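Beta-Lactamase/D-Alanine Carboxypeptidase (Pseudomonas syringae pv. tomato, PDB 5EVI) probably hydrolyses the beta-lactam ring of antibiotics to a substituted beta-amino acid, as a class C serine beta-lactamase. Local coordinates at residues G48-A53 / L202-Y207. Residues are numbered along the deposited sequence; the frame is centred on the assembly and turned at random.
With SO4 (sulfate ion), chain H.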
loop_
_atom_site.group_PDB
_atom_site.type_symbol
_atom_site.label_atom_id
_atom_site.label_comp_id
_atom_site.label_asym_id
_atom_site.label_seq_id
_atom_site.Cartn_x
_atom_site.Cartn_y
_atom_site.Cartn_z
ATOM N N GLY B 48 18.847 0.506 -15.053
ATOM C CA GLY B 48 18.120 0.058 -16.247
ATOM C C GLY B 48 17.282 1.169 -16.839
ATOM O O GLY B 48 17.616 2.370 -16.692
ATOM N N VAL B 49 16.187 0.784 -17.501
ATOM C CA VAL B 49 15.425 1.728 -18.311
ATOM C C VAL B 49 13.943 1.642 -17.992
ATOM O O VAL B 49 13.428 0.542 -17.630
ATOM C CB VAL B 49 15.678 1.512 -19.818
ATOM C CG1 VAL B 49 17.120 1.904 -20.178
ATOM C CG2 VAL B 49 15.404 0.080 -20.243
ATOM N N ALA B 50 13.260 2.772 -18.139
ATOM C CA ALA B 50 11.791 2.843 -17.895
ATOM C C ALA B 50 10.987 2.169 -19.015
ATOM O O ALA B 50 9.840 1.713 -18.813
ATOM C CB ALA B 50 11.379 4.292 -17.761
ATOM N N SER B 51 11.604 2.114 -20.199
ATOM C CA SER B 51 11.034 1.540 -21.394
ATOM C C SER B 51 12.116 1.140 -22.399
ATOM O O SER B 51 12.998 1.949 -22.721
ATOM C CB SER B 51 10.082 2.557 -22.050
ATOM O OG SER B 51 9.632 2.043 -23.282
ATOM N N LYS B 52 12.028 -0.086 -22.923
ATOM C CA LYS B 52 12.953 -0.563 -23.958
ATOM C C LYS B 52 12.789 0.234 -25.260
ATOM O O LYS B 52 13.790 0.551 -25.949
ATOM C CB LYS B 52 12.764 -2.058 -24.266
ATOM C CG LYS B 52 12.940 -3.015 -23.102
ATOM C CD LYS B 52 12.146 -4.287 -23.366
ATOM C CE LYS B 52 12.217 -5.230 -22.183
ATOM N NZ LYS B 52 11.648 -6.564 -22.494
ATOM N N ALA B 53 11.541 0.567 -25.580
ATOM C CA ALA B 53 11.195 1.287 -26.806
ATOM C C ALA B 53 11.697 2.733 -26.872
ATOM O O ALA B 53 11.943 3.217 -27.968
ATOM C CB ALA B 53 9.702 1.280 -27.023
ATOM N N LEU B 202 7.436 10.456 -18.047
ATOM C CA LEU B 202 8.046 9.821 -16.878
ATOM C C LEU B 202 7.456 8.449 -16.550
ATOM O O LEU B 202 8.092 7.684 -15.828
ATOM C CB LEU B 202 7.897 10.733 -15.640
ATOM C CG LEU B 202 8.608 12.087 -15.686
ATOM C CD1 LEU B 202 8.125 13.024 -14.610
ATOM C CD2 LEU B 202 10.100 11.861 -15.542
ATOM N N TYR B 203 6.262 8.138 -17.065
ATOM C CA TYR B 203 5.527 6.915 -16.732
ATOM C C TYR B 203 6.172 5.675 -17.376
ATOM O O TYR B 203 6.081 5.456 -18.582
ATOM C CB TYR B 203 4.048 7.092 -17.115
ATOM C CG TYR B 203 3.027 6.037 -16.667
ATOM C CD1 TYR B 203 1.655 6.308 -16.750
ATOM C CD2 TYR B 203 3.403 4.789 -16.139
ATOM C CE1 TYR B 203 0.707 5.379 -16.371
ATOM C CE2 TYR B 203 2.461 3.858 -15.755
ATOM C CZ TYR B 203 1.121 4.151 -15.861
ATOM O OH TYR B 203 0.203 3.198 -15.479
ATOM N N ALA B 204 6.877 4.893 -16.558
ATOM C CA ALA B 204 7.489 3.644 -16.976
ATOM C C ALA B 204 6.524 2.696 -17.705
ATOM O O ALA B 204 5.329 2.776 -17.534
ATOM C CB ALA B 204 8.111 2.932 -15.800
ATOM N N GLN B 205 7.077 1.866 -18.575
ATOM C CA GLN B 205 6.318 0.831 -19.269
ATOM C C GLN B 205 6.430 -0.357 -18.363
ATOM O O GLN B 205 7.511 -0.580 -17.818
ATOM C CB GLN B 205 6.987 0.569 -20.615
ATOM C CG GLN B 205 6.326 -0.445 -21.515
ATOM C CD GLN B 205 4.962 0.028 -21.971
ATOM O OE1 GLN B 205 4.842 0.811 -22.898
ATOM N NE2 GLN B 205 3.948 -0.457 -21.335
ATOM N N GLY B 206 5.324 -1.063 -18.116
ATOM C CA GLY B 206 5.370 -2.337 -17.430
ATOM C C GLY B 206 5.672 -3.456 -18.418
ATOM O O GLY B 206 5.423 -3.305 -19.632
ATOM N N TYR B 207 6.301 -4.524 -17.924
ATOM C CA TYR B 207 6.469 -5.753 -18.694
ATOM C C TYR B 207 5.798 -6.935 -18.004
ATOM O O TYR B 207 5.872 -7.071 -16.780
ATOM C CB TYR B 207 7.942 -5.997 -18.987
ATOM C CG TYR B 207 8.481 -4.833 -19.776
ATOM C CD1 TYR B 207 8.381 -4.798 -21.179
ATOM C CD2 TYR B 207 8.984 -3.694 -19.126
ATOM C CE1 TYR B 207 8.820 -3.690 -21.910
ATOM C CE2 TYR B 207 9.429 -2.602 -19.852
ATOM C CZ TYR B 207 9.352 -2.609 -21.234
ATOM O OH TYR B 207 9.765 -1.519 -21.944
HETATM S S SO4 H . 22.677 0.860 -15.310
HETATM O O1 SO4 H . 21.788 -0.316 -15.397
HETATM O O2 SO4 H . 23.558 0.713 -14.133
HETATM O O3 SO4 H . 21.858 2.087 -15.208
HETATM O O4 SO4 H . 23.537 0.952 -16.513
HETATM O O HOH W 1 6.828 0.822 -24.924
HETATM O O HOH W 2 8.853 -1.321 -24.416
#
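Lys52 lays its aliphatic chain over one face of the Tyr207 ring, with CE 3.7 Å above the ring plane and offset toward the rim. CE lies 4.0 Å from the Tyr207 ring centroid on a line 21° off the normal, as expected of a CH-pi contact. Beyond it the ammonium makes an off-centre cation-pi interaction, NZ lying 4.4 Å from the Tyr207 ring centroid, while the main polar partner of NZ is Asp211, through a salt bridge, so the ring contact is secondary. With CG beside its own backbone N (chi1 -59°) and the chain extended from there, Lys52 runs back across the ring whose hydroxyl its main chain binds: Lys52 N donates to Tyr207 OH at 2.9 Å, nearly straight at 168°. The same hydroxyl also meets a water at 2.6 Å, so two polar partners hold the hydroxyl end of the ring in place, while the lysine chain lies against its face. Ser51 CA reaches the ring near its plane, 3.4 Å from Tyr207 OH. Further along, Gln205 N donates to Ala50 O over 2.8 Å, and Ala50 CB rests on Ala204 CB at 4.0 Å. Gln205 packs CB against Ser51 CB, then bends at chi2, carrying its amide away to a water that donates to OE1. This is loop packing: the loop after edge strand 43-48 of the large antiparallel sheet meets strand 206-207 and the residues leading into it, and the two-stranded hairpin with 213-214 places Pro213 against Tyr207 and Gln205.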